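Local atomic coordinates of N-acetylglucosamine-specific lectin (Saxidomus purpuratus, PDB entry 6M5M), a protein that binds N-acetylglucosamine and calcium ions through a C-type lectin fold, and so probably recognises glycans that carry this sugar. Residues W113-P118 against V134-D139; Y87-S92 against M125-Y130; C38-E43 against S150-D155. All coordinates share one frame; numbering follows the deposited sequence.

Contact 2 is the buried one of the three, its centre about 5 Å from the centre of the chain, whereas contacts 1 and 3 are partly buried and lie on opposite sides of that centre. Contacts 1 and 2 share a sheet, since strands 124-130 and 136-140 are neighbours in it, and both reach the bound sugar. Contact 3 belongs to the other sheet, which meets contact 2 through a Trp88-Ile151 backbone hydrogen bond. The chemistry follows place: contact 1 is a polar sugar and calcium site backed by crossed indoles, contact 2 joins backbone pairing to apolar packing with Asp126 turned to the sugar, and contact 3 is a regular strand pair ending at a second calcium.

Contact 1: residues W113-P118 against V134-D139. With CA (calcium ion), chain E; NAG (2-acetamido-2-deoxy-beta-D-glucopyranose), chain D.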
loop_
_atom_site.group_PDB
_atom_site.type_symbol
_atom_site.label_atom_id
_atom_site.label_comp_id
_atom_site.label_asym_id
_atom_site.label_seq_id
_atom_site.Cartn_x
_atom_site.Cartn_y
_atom_site.Cartn_z
ATOM N N TRP A 113 -16.607 9.950 -7.509
ATOM C CA TRP A 113 -17.557 10.225 -8.625
ATOM C C TRP A 113 -17.226 11.540 -9.324
ATOM O O TRP A 113 -16.853 12.525 -8.667
ATOM C CB TRP A 113 -19.011 10.259 -8.157
ATOM C CG TRP A 113 -19.466 8.948 -7.609
ATOM C CD1 TRP A 113 -19.483 8.569 -6.300
ATOM C CD2 TRP A 113 -19.951 7.822 -8.361
ATOM N NE1 TRP A 113 -19.942 7.285 -6.184
ATOM C CE2 TRP A 113 -20.249 6.800 -7.431
ATOM C CE3 TRP A 113 -20.163 7.579 -9.721
ATOM C CZ2 TRP A 113 -20.764 5.564 -7.816
ATOM C CZ3 TRP A 113 -20.645 6.341 -10.100
ATOM C CH2 TRP A 113 -20.945 5.351 -9.162
ATOM N N GLY A 114 -17.410 11.557 -10.638
ATOM C CA GLY A 114 -17.316 12.790 -11.425
ATOM C C GLY A 114 -18.557 13.629 -11.183
ATOM O O GLY A 114 -19.533 13.097 -10.646
ATOM N N PRO A 115 -18.549 14.926 -11.575
ATOM C CA PRO A 115 -19.706 15.800 -11.370
ATOM C C PRO A 115 -20.993 15.161 -11.913
ATOM O O PRO A 115 -20.989 14.778 -13.065
ATOM C CB PRO A 115 -19.322 17.084 -12.108
ATOM C CG PRO A 115 -17.791 17.104 -12.041
ATOM C CD PRO A 115 -17.414 15.639 -12.191
ATOM N N ASN A 116 -21.972 14.971 -11.013
ATOM C CA ASN A 116 -23.381 14.540 -11.246
ATOM C C ASN A 116 -23.447 13.041 -11.522
ATOM O O ASN A 116 -24.286 12.610 -12.338
ATOM C CB ASN A 116 -24.065 15.358 -12.336
ATOM C CG ASN A 116 -24.240 16.790 -11.900
ATOM O OD1 ASN A 116 -23.597 17.687 -12.440
ATOM N ND2 ASN A 116 -25.062 16.990 -10.884
ATOM N N ARG A 117 -22.604 12.280 -10.844
ATOM C CA ARG A 117 -22.576 10.812 -11.026
ATOM C C ARG A 117 -22.719 10.148 -9.659
ATOM O O ARG A 117 -22.137 10.660 -8.719
ATOM C CB ARG A 117 -21.302 10.400 -11.760
ATOM C CG ARG A 117 -21.212 10.976 -13.162
ATOM C CD ARG A 117 -22.301 10.455 -14.072
ATOM N NE ARG A 117 -22.140 10.863 -15.447
ATOM C CZ ARG A 117 -22.653 11.962 -15.948
ATOM N NH1 ARG A 117 -23.363 12.754 -15.180
ATOM N NH2 ARG A 117 -22.460 12.275 -17.208
ATOM N N PRO A 118 -23.482 9.048 -9.504
ATOM C CA PRO A 118 -24.113 8.337 -10.610
ATOM C C PRO A 118 -25.428 9.007 -11.022
ATOM O O PRO A 118 -26.117 9.490 -10.181
ATOM C CB PRO A 118 -24.427 6.994 -9.961
ATOM C CG PRO A 118 -24.825 7.390 -8.587
ATOM C CD PRO A 118 -23.805 8.438 -8.231
ATOM N N VAL A 134 -13.046 14.131 -15.773
ATOM C CA VAL A 134 -11.587 14.088 -16.058
ATOM C C VAL A 134 -11.005 12.939 -15.250
ATOM O O VAL A 134 -10.350 13.216 -14.227
ATOM C CB VAL A 134 -10.897 15.423 -15.717
ATOM C CG1 VAL A 134 -9.398 15.356 -15.989
ATOM C CG2 VAL A 134 -11.542 16.560 -16.480
ATOM N N TRP A 135 -11.232 11.712 -15.719
ATOM C CA TRP A 135 -10.733 10.452 -15.122
ATOM C C TRP A 135 -11.265 10.357 -13.687
ATOM O O TRP A 135 -10.453 10.181 -12.725
ATOM C CB TRP A 135 -9.207 10.343 -15.201
ATOM C CG TRP A 135 -8.650 10.028 -16.547
ATOM C CD1 TRP A 135 -7.719 10.775 -17.207
ATOM C CD2 TRP A 135 -8.959 8.919 -17.407
ATOM N NE1 TRP A 135 -7.429 10.210 -18.413
ATOM C CE2 TRP A 135 -8.169 9.067 -18.566
ATOM C CE3 TRP A 135 -9.837 7.833 -17.336
ATOM C CZ2 TRP A 135 -8.215 8.169 -19.628
ATOM C CZ3 TRP A 135 -9.889 6.949 -18.392
ATOM C CH2 TRP A 135 -9.081 7.104 -19.517
ATOM N N GLN A 136 -12.591 10.490 -13.558
ATOM C CA GLN A 136 -13.331 10.134 -12.329
ATOM C C GLN A 136 -14.332 9.004 -12.633
ATOM O O GLN A 136 -14.379 8.507 -13.771
ATOM C CB GLN A 136 -14.005 11.395 -11.792
ATOM C CG GLN A 136 -12.995 12.413 -11.295
ATOM C CD GLN A 136 -13.613 13.777 -11.157
ATOM O OE1 GLN A 136 -14.032 14.403 -12.129
ATOM N NE2 GLN A 136 -13.653 14.248 -9.929
ATOM N N TRP A 137 -15.091 8.586 -11.628
ATOM C CA TRP A 137 -16.079 7.479 -11.741
ATOM C C TRP A 137 -17.333 7.950 -12.483
ATOM O O TRP A 137 -17.808 9.074 -12.232
ATOM C CB TRP A 137 -16.439 6.948 -10.356
ATOM C CG TRP A 137 -15.275 6.543 -9.520
ATOM C CD1 TRP A 137 -14.015 6.258 -9.937
ATOM C CD2 TRP A 137 -15.287 6.312 -8.097
ATOM N NE1 TRP A 137 -13.233 5.916 -8.864
ATOM C CE2 TRP A 137 -13.980 5.931 -7.726
ATOM C CE3 TRP A 137 -16.269 6.395 -7.099
ATOM C CZ2 TRP A 137 -13.614 5.652 -6.411
ATOM C CZ3 TRP A 137 -15.914 6.101 -5.796
ATOM C CH2 TRP A 137 -14.605 5.719 -5.463
ATOM N N ASN A 138 -17.838 7.106 -13.387
ATOM C CA ASN A 138 -19.162 7.255 -14.034
ATOM C C ASN A 138 -19.875 5.908 -13.904
ATOM O O ASN A 138 -19.215 4.906 -13.680
ATOM C CB ASN A 138 -18.988 7.735 -15.477
ATOM C CG ASN A 138 -20.221 7.615 -16.341
ATOM O OD1 ASN A 138 -21.106 8.472 -16.281
ATOM N ND2 ASN A 138 -20.277 6.566 -17.153
ATOM N N ASP A 139 -21.201 5.949 -13.953
ATOM C CA ASP A 139 -22.098 4.774 -14.046
ATOM C C ASP A 139 -22.574 4.664 -15.493
ATOM O O ASP A 139 -23.027 5.711 -16.045
ATOM C CB ASP A 139 -23.311 4.930 -13.120
ATOM C CG ASP A 139 -24.191 6.119 -13.477
ATOM O OD1 ASP A 139 -23.739 7.266 -13.256
ATOM O OD2 ASP A 139 -25.282 5.873 -14.033
HETATM CA CA CA E . -25.193 6.413 -16.382
HETATM C C1 NAG D . -20.512 8.173 -22.024
HETATM C C2 NAG D . -20.229 7.095 -21.000
HETATM C C3 NAG D . -21.679 7.160 -20.492
HETATM C C4 NAG D . -21.933 8.542 -19.996
HETATM C C5 NAG D . -21.526 9.656 -20.970
HETATM C C6 NAG D . -21.709 10.989 -20.294
HETATM C C7 NAG D . -19.126 4.953 -20.838
HETATM C C8 NAG D . -18.866 3.705 -21.535
HETATM N N2 NAG D . -19.822 5.851 -21.570
HETATM O O1 NAG D . -20.318 7.930 -23.352
HETATM O O3 NAG D . -21.978 6.260 -19.447
HETATM O O4 NAG D . -23.337 8.766 -19.680
HETATM O O5 NAG D . -20.179 9.405 -21.453
HETATM O O6 NAG D . -20.731 11.111 -19.287
HETATM O O7 NAG D . -18.717 5.133 -19.689
HETATM O O HOH W 1 -23.659 8.164 -17.054
HETATM O O HOH W 2 -24.730 5.725 -18.681
HETATM O O HOH W 3 -27.219 6.978 -17.102
#
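Arg117 and Asn138 meet in the sugar site of the C-type lectin fold, where Arg117-Pro118-Asp119 occupies the place of the EPN or QPD motif and Trp137-Asn138-Asp139 is the WND motif. The loop joins the edge strand through a single bridge, with Gly114 N bonded to Trp137 O at 3.0 Å. Behind it, the edge of Trp137 meets the face of Trp113, centroids of the five- and six-membered rings respectively on Trp113 and Trp137 being 5.2 Å apart and the planes at 83°. Pro118, after its cis peptide bond, lays CD 3.8 Å above the opposite face of Trp113.

A bend at chi2 (-64°) brings the Arg117 guanidinium over to Asn138. NE donates to Asn138 OD1 at 2.7 Å, within the carbonyl plane, although the N-H points somewhat off line (141°). NH1 holds Asn116 O, and NH2 reaches NAG O6 at 2.9 Å, so each guanidinium nitrogen has a partner, together fixing the group's rotation. Asn138 in turn offers ND2 to NAG O3, also at 2.9 Å.

Asp139 binds calcium through its backbone O and through OD2, the latter at 2.4 Å; Asp119 and Gln141 complete the protein ligands. One of the three calcium waters donates to Asn138 OD1 and lies 2.7 Å from NAG O4. No sugar hydroxyl ligates this calcium directly, unlike in classical C-type lectins. Recognition is therefore water-mediated at the metal, while Arg117, Asn138 and His140 bind the sugar directly, the doubly engaged OD1 tying arginine, amide and calcium water together.

Contact 2: residues Y87-S92 against M125-Y130. With NAG (2-acetamido-2-deoxy-beta-D-glucopyranose), chain D.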
loop_
_atom_site.group_PDB
_atom_site.type_symbol
_atom_site.label_atom_id
_atom_site.label_comp_id
_atom_site.label_asym_id
_atom_site.label_seq_id
_atom_site.Cartn_x
_atom_site.Cartn_y
_atom_site.Cartn_z
ATOM N N TYR A 87 -12.245 2.928 -18.485
ATOM C CA TYR A 87 -11.714 1.683 -17.917
ATOM C C TYR A 87 -12.740 1.157 -16.915
ATOM O O TYR A 87 -13.179 1.939 -16.038
ATOM C CB TYR A 87 -10.391 1.948 -17.204
ATOM C CG TYR A 87 -9.178 2.152 -18.079
ATOM C CD1 TYR A 87 -8.931 3.356 -18.712
ATOM C CD2 TYR A 87 -8.192 1.188 -18.142
ATOM C CE1 TYR A 87 -7.758 3.562 -19.435
ATOM C CE2 TYR A 87 -7.020 1.370 -18.877
ATOM C CZ TYR A 87 -6.794 2.581 -19.517
ATOM O OH TYR A 87 -5.652 2.812 -20.254
ATOM N N TRP A 88 -13.085 -0.120 -17.036
ATOM C CA TRP A 88 -14.011 -0.795 -16.094
ATOM C C TRP A 88 -13.345 -1.016 -14.733
ATOM O O TRP A 88 -12.220 -1.557 -14.647
ATOM C CB TRP A 88 -14.541 -2.084 -16.713
ATOM C CG TRP A 88 -15.376 -1.873 -17.929
ATOM C CD1 TRP A 88 -15.226 -2.461 -19.138
ATOM C CD2 TRP A 88 -16.581 -1.114 -18.015
ATOM N NE1 TRP A 88 -16.219 -2.097 -19.983
ATOM C CE2 TRP A 88 -17.058 -1.251 -19.329
ATOM C CE3 TRP A 88 -17.266 -0.297 -17.123
ATOM C CZ2 TRP A 88 -18.221 -0.612 -19.742
ATOM C CZ3 TRP A 88 -18.436 0.294 -17.512
ATOM C CH2 TRP A 88 -18.903 0.140 -18.810
ATOM N N ILE A 89 -14.118 -0.767 -13.661
ATOM C CA ILE A 89 -13.645 -1.041 -12.276
ATOM C C ILE A 89 -14.714 -1.823 -11.488
ATOM O O ILE A 89 -15.788 -2.045 -12.026
ATOM C CB ILE A 89 -13.232 0.247 -11.577
ATOM C CG1 ILE A 89 -14.375 1.243 -11.473
ATOM C CG2 ILE A 89 -12.023 0.825 -12.293
ATOM C CD1 ILE A 89 -14.065 2.354 -10.556
ATOM N N GLY A 90 -14.364 -2.256 -10.280
ATOM C CA GLY A 90 -15.161 -3.254 -9.543
ATOM C C GLY A 90 -16.228 -2.625 -8.669
ATOM O O GLY A 90 -16.294 -2.966 -7.478
ATOM N N GLY A 91 -17.055 -1.764 -9.247
ATOM C CA GLY A 91 -18.238 -1.163 -8.604
ATOM C C GLY A 91 -19.493 -1.374 -9.441
ATOM O O GLY A 91 -19.430 -1.245 -10.685
ATOM N N SER A 92 -20.620 -1.752 -8.826
ATOM C CA SER A 92 -21.895 -1.936 -9.563
ATOM C C SER A 92 -23.114 -1.709 -8.653
ATOM O O SER A 92 -22.929 -1.428 -7.485
ATOM C CB SER A 92 -21.936 -3.263 -10.260
ATOM O OG SER A 92 -21.882 -4.357 -9.332
ATOM N N MET A 125 -19.503 0.664 -12.976
ATOM C CA MET A 125 -18.668 1.884 -12.866
ATOM C C MET A 125 -17.412 1.747 -13.747
ATOM O O MET A 125 -16.779 0.662 -13.820
ATOM C CB MET A 125 -18.266 2.121 -11.404
ATOM C CG MET A 125 -19.437 1.964 -10.437
ATOM S SD MET A 125 -19.027 2.128 -8.639
ATOM C CE MET A 125 -18.070 3.650 -8.655
ATOM N N ASP A 126 -17.021 2.881 -14.286
ATOM C CA ASP A 126 -15.771 2.974 -15.054
ATOM C C ASP A 126 -15.100 4.305 -14.737
ATOM O O ASP A 126 -15.760 5.191 -14.227
ATOM C CB ASP A 126 -16.017 2.871 -16.562
ATOM C CG ASP A 126 -17.013 3.857 -17.143
ATOM O OD1 ASP A 126 -17.590 4.594 -16.402
ATOM O OD2 ASP A 126 -17.185 3.850 -18.347
ATOM N N TYR A 127 -13.785 4.347 -14.892
ATOM C CA TYR A 127 -13.135 5.675 -14.962
ATOM C C TYR A 127 -13.456 6.152 -16.381
ATOM O O TYR A 127 -13.425 5.355 -17.290
ATOM C CB TYR A 127 -11.637 5.594 -14.678
ATOM C CG TYR A 127 -11.285 5.699 -13.222
ATOM C CD1 TYR A 127 -11.073 6.919 -12.620
ATOM C CD2 TYR A 127 -11.169 4.573 -12.442
ATOM C CE1 TYR A 127 -10.748 7.024 -11.283
ATOM C CE2 TYR A 127 -10.836 4.658 -11.106
ATOM C CZ TYR A 127 -10.625 5.885 -10.522
ATOM O OH TYR A 127 -10.310 5.968 -9.206
ATOM N N LEU A 128 -13.791 7.422 -16.511
ATOM C CA LEU A 128 -14.240 8.095 -17.747
ATOM C C LEU A 128 -13.484 9.415 -17.902
ATOM O O LEU A 128 -13.426 10.217 -16.923
ATOM C CB LEU A 128 -15.752 8.342 -17.686
ATOM C CG LEU A 128 -16.328 9.073 -18.895
ATOM C CD1 LEU A 128 -16.188 8.234 -20.147
ATOM C CD2 LEU A 128 -17.782 9.462 -18.678
ATOM N N ASN A 129 -12.855 9.593 -19.067
ATOM C CA ASN A 129 -12.231 10.878 -19.461
ATOM C C ASN A 129 -13.049 11.490 -20.609
ATOM O O ASN A 129 -12.742 11.189 -21.776
ATOM C CB ASN A 129 -10.760 10.664 -19.819
ATOM C CG ASN A 129 -10.121 11.995 -20.142
ATOM O OD1 ASN A 129 -10.375 12.967 -19.445
ATOM N ND2 ASN A 129 -9.250 12.029 -21.134
ATOM N N TYR A 130 -14.130 12.211 -20.302
ATOM C CA TYR A 130 -15.058 12.776 -21.313
ATOM C C TYR A 130 -15.826 13.956 -20.718
ATOM O O TYR A 130 -16.401 13.803 -19.635
ATOM C CB TYR A 130 -16.008 11.694 -21.841
ATOM C CG TYR A 130 -16.926 12.100 -22.962
ATOM C CD1 TYR A 130 -16.466 12.763 -24.097
ATOM C CD2 TYR A 130 -18.276 11.805 -22.901
ATOM C CE1 TYR A 130 -17.325 13.134 -25.127
ATOM C CE2 TYR A 130 -19.139 12.126 -23.934
ATOM C CZ TYR A 130 -18.669 12.811 -25.042
ATOM O OH TYR A 130 -19.536 13.165 -26.030
HETATM C C1 NAG D . -20.512 8.173 -22.024
HETATM C C2 NAG D . -20.229 7.095 -21.000
HETATM C C3 NAG D . -21.679 7.160 -20.492
HETATM C C4 NAG D . -21.933 8.542 -19.996
HETATM C C5 NAG D . -21.526 9.656 -20.970
HETATM C C6 NAG D . -21.709 10.989 -20.294
HETATM C C7 NAG D . -19.126 4.953 -20.838
HETATM C C8 NAG D . -18.866 3.705 -21.535
HETATM N N2 NAG D . -19.822 5.851 -21.570
HETATM O O1 NAG D . -20.318 7.930 -23.352
HETATM O O3 NAG D . -21.978 6.260 -19.447
HETATM O O4 NAG D . -23.337 8.766 -19.680
HETATM O O5 NAG D . -20.179 9.405 -21.453
HETATM O O6 NAG D . -20.731 11.111 -19.287
HETATM O O7 NAG D . -18.717 5.133 -19.689
#
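Tyr87 and Tyr127 form an antiparallel hydrogen-bonded pair in a buried strand contact close to the centre of the chain, between the two inner strands of the sheet that carries the sugar site. Tyr87 N donates to Tyr127 O at 3.0 Å, and Tyr127 N returns a bond to Tyr87 O. Next along, Trp88 and Asp126 are a non-hydrogen-bonded pair, after which Ile89 N meets Met125 O. At Gly90, the centre of an inverse gamma turn, the first strand turns a corner; Gly91 O nevertheless accepts from Met125 N at 3.0 Å. The N-to-C directions of the short strand segments 87-89 and 125-130 differ by 147°, antiparallel but clearly twisted.

Trp88 and Asp126 share one face. The indole presents CE3 to Asp126 CB at 3.5 Å, and the ring and carboxylate planes are only 17° apart. With CG wedged between backbone N and carbonyl carbon (chi1 55°), the Asp126 carboxylate is held near the bound sugar: OD2 lies 2.4 Å from NAG O7, an unusually short spacing. In the C-type lectin fold this sheet supports the carbohydrate site, and Asp126 OD1 also takes a weak hydrogen bond from Asn138 of strand 136-140. Farther along, Leu128 CD2 approaches NAG O6 and Tyr130 turns its ring edge, through CD2, to NAG O5 at 3.4 Å.

Apolar packing prevails around Ile89, Tyr127 and Met125. Ile89 CG2 sits at the edge of the Tyr127 ring, 3.8 Å from CD2, the two side chains crossing at about a right angle, while Tyr127 OH is hydrogen-bonded to Asp71 and Trp137. Met125 folds at chi3, and its SD rests against Gly91 CA at 3.4 Å, where the glycine offers no side chain to block the sulfur.

Contact 3: residues C38-E43 against S150-D155; sequences CYLFDE and SICETD. With CA (calcium ion), chain C.
Phe41 and Ile151 pack obliquely on one face of a regular antiparallel strand pair. Ile151 covers one face of the phenyl ring as a branched bump: CG2 stands over it, 4.2 Å from the ring centroid and 20° off the normal, a CH-pi contact, while CD1 lies against the rim at Phe41 CE2, 3.8 Å away. Helix 68-78 adds Phe73, Val77 and Ile78 against Phe41.

Further along this face, Tyr39 and Glu153 run side by side in the same direction, ring and carboxylate planes 27° apart. Glu153 CG rides 4.3 Å above the Tyr39 ring plane, toward its rim. The extended glutamate, its CG anti to the backbone N (chi1 174°), carries both carboxylate oxygens to a calcium, OE2 at 2.5 Å. Thr64 O, Glu66 and Glu70 are further ligands; Glu70 is also hydrogen-bonded to Tyr39 OH, and Ser37 to Glu153 OE2.

In C-type lectins, strands near the two ends of the domain pair, here 37-43 with 148-154. Six backbone hydrogen bonds join Cys38 to Thr154, Leu40 to Cys152 and Asp42 to Ser150, including Cys152 N to Leu40 O at 2.9 Å.

On the reverse face smaller groups meet: Leu40 CB abuts Cys152 CB at 4.1 Å, and Cys38 CB meets the Thr154 methyl CG2 at 3.9 Å. Phe54 of helix 48-57 packs on Leu40 and Cys152, close to the Cys55-Cys152 disulfide, and Cys38 is disulfide-bonded to Cys27.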
loop_
_atom_site.group_PDB
_atom_site.type_symbol
_atom_site.label_atom_id
_atom_site.label_comp_id
_atom_site.label_asym_id
_atom_site.label_seq_id
_atom_site.Cartn_x
_atom_site.Cartn_y
_atom_site.Cartn_z
ATOM N N CYS A 38 -1.238 -5.261 -5.979
ATOM C CA CYS A 38 -0.753 -5.347 -7.373
ATOM C C CYS A 38 -1.919 -5.093 -8.323
ATOM O O CYS A 38 -2.993 -5.639 -8.080
ATOM C CB CYS A 38 -0.183 -6.728 -7.607
ATOM S SG CYS A 38 1.235 -7.064 -6.537
ATOM N N TYR A 39 -1.729 -4.219 -9.312
ATOM C CA TYR A 39 -2.724 -3.805 -10.318
ATOM C C TYR A 39 -2.290 -4.273 -11.706
ATOM O O TYR A 39 -1.064 -4.407 -11.988
ATOM C CB TYR A 39 -2.855 -2.290 -10.300
ATOM C CG TYR A 39 -3.253 -1.749 -8.954
ATOM C CD1 TYR A 39 -2.347 -1.677 -7.898
ATOM C CD2 TYR A 39 -4.516 -1.222 -8.758
ATOM C CE1 TYR A 39 -2.720 -1.162 -6.666
ATOM C CE2 TYR A 39 -4.907 -0.713 -7.538
ATOM C CZ TYR A 39 -4.005 -0.668 -6.486
ATOM O OH TYR A 39 -4.427 -0.179 -5.280
ATOM N N LEU A 40 -3.284 -4.592 -12.537
ATOM C CA LEU A 40 -3.102 -4.848 -13.978
ATOM C C LEU A 40 -4.006 -3.885 -14.730
ATOM O O LEU A 40 -5.224 -3.814 -14.423
ATOM C CB LEU A 40 -3.436 -6.296 -14.301
ATOM C CG LEU A 40 -3.395 -6.630 -15.784
ATOM C CD1 LEU A 40 -1.963 -6.573 -16.325
ATOM C CD2 LEU A 40 -3.997 -7.982 -16.014
ATOM N N PHE A 41 -3.427 -3.088 -15.620
ATOM C CA PHE A 41 -4.198 -2.211 -16.530
ATOM C C PHE A 41 -4.273 -3.004 -17.838
ATOM O O PHE A 41 -3.317 -3.000 -18.605
ATOM C CB PHE A 41 -3.610 -0.789 -16.631
ATOM C CG PHE A 41 -3.515 -0.095 -15.300
ATOM C CD1 PHE A 41 -2.555 -0.463 -14.369
ATOM C CD2 PHE A 41 -4.401 0.913 -14.991
ATOM C CE1 PHE A 41 -2.488 0.177 -13.151
ATOM C CE2 PHE A 41 -4.352 1.539 -13.761
ATOM C CZ PHE A 41 -3.420 1.147 -12.832
ATOM N N ASP A 42 -5.308 -3.835 -17.978
ATOM C CA ASP A 42 -5.446 -4.739 -19.147
ATOM C C ASP A 42 -6.215 -4.017 -20.251
ATOM O O ASP A 42 -7.293 -3.485 -19.940
ATOM C CB ASP A 42 -6.170 -6.026 -18.777
ATOM C CG ASP A 42 -6.016 -7.009 -19.900
ATOM O OD1 ASP A 42 -6.875 -6.944 -20.820
ATOM O OD2 ASP A 42 -5.007 -7.774 -19.902
ATOM N N GLU A 43 -5.652 -3.933 -21.465
ATOM C CA GLU A 43 -6.247 -3.047 -22.503
ATOM C C GLU A 43 -7.057 -3.872 -23.510
ATOM O O GLU A 43 -7.467 -3.288 -24.502
ATOM C CB GLU A 43 -5.143 -2.238 -23.209
ATOM C CG GLU A 43 -4.442 -1.286 -22.264
ATOM C CD GLU A 43 -3.370 -0.400 -22.896
ATOM O OE1 GLU A 43 -3.133 0.702 -22.389
ATOM O OE2 GLU A 43 -2.792 -0.836 -23.896
ATOM N N SER A 150 -9.897 -2.652 -18.634
ATOM C CA SER A 150 -10.253 -2.801 -17.204
ATOM C C SER A 150 -8.992 -2.709 -16.355
ATOM O O SER A 150 -7.849 -2.866 -16.884
ATOM C CB SER A 150 -11.051 -4.086 -16.959
ATOM O OG SER A 150 -10.424 -5.202 -17.516
ATOM N N ILE A 151 -9.206 -2.602 -15.058
ATOM C CA ILE A 151 -8.137 -2.539 -14.024
ATOM C C ILE A 151 -8.450 -3.608 -12.968
ATOM O O ILE A 151 -9.539 -3.491 -12.386
ATOM C CB ILE A 151 -8.070 -1.144 -13.422
ATOM C CG1 ILE A 151 -8.052 -0.078 -14.528
ATOM C CG2 ILE A 151 -6.900 -1.114 -12.440
ATOM C CD1 ILE A 151 -8.125 1.330 -14.090
ATOM N N CYS A 152 -7.586 -4.614 -12.860
ATOM C CA CYS A 152 -7.623 -5.716 -11.871
ATOM C C CYS A 152 -6.792 -5.338 -10.632
ATOM O O CYS A 152 -5.826 -4.541 -10.735
ATOM C CB CYS A 152 -7.052 -7.011 -12.422
ATOM S SG CYS A 152 -7.864 -7.616 -13.922
ATOM N N GLU A 153 -7.136 -5.911 -9.480
ATOM C CA GLU A 153 -6.412 -5.658 -8.202
ATOM C C GLU A 153 -6.320 -6.976 -7.437
ATOM O O GLU A 153 -7.335 -7.680 -7.413
ATOM C CB GLU A 153 -7.126 -4.593 -7.379
ATOM C CG GLU A 153 -6.515 -4.388 -5.999
ATOM C CD GLU A 153 -7.154 -3.283 -5.184
ATOM O OE1 GLU A 153 -8.366 -3.048 -5.365
ATOM O OE2 GLU A 153 -6.445 -2.657 -4.326
ATOM N N THR A 154 -5.162 -7.287 -6.836
ATOM C CA THR A 154 -5.019 -8.356 -5.816
ATOM C C THR A 154 -4.262 -7.762 -4.626
ATOM O O THR A 154 -3.413 -6.891 -4.834
ATOM C CB THR A 154 -4.382 -9.603 -6.426
ATOM O OG1 THR A 154 -4.365 -10.651 -5.458
ATOM C CG2 THR A 154 -2.973 -9.392 -6.929
ATOM N N ASP A 155 -4.625 -8.170 -3.418
ATOM C CA ASP A 155 -3.887 -7.848 -2.171
ATOM C C ASP A 155 -3.115 -9.106 -1.762
ATOM O O ASP A 155 -2.570 -9.132 -0.666
ATOM C CB ASP A 155 -4.839 -7.266 -1.120
ATOM C CG ASP A 155 -5.903 -8.219 -0.588
ATOM O OD1 ASP A 155 -5.728 -9.452 -0.715
ATOM O OD2 ASP A 155 -6.882 -7.715 -0.017
HETATM CA CA CA C . -8.218 -1.109 -3.508
HETATM O O HOH W 4 -8.776 -3.511 -2.446
HETATM O O HOH W 5 -7.045 -0.369 -1.948
#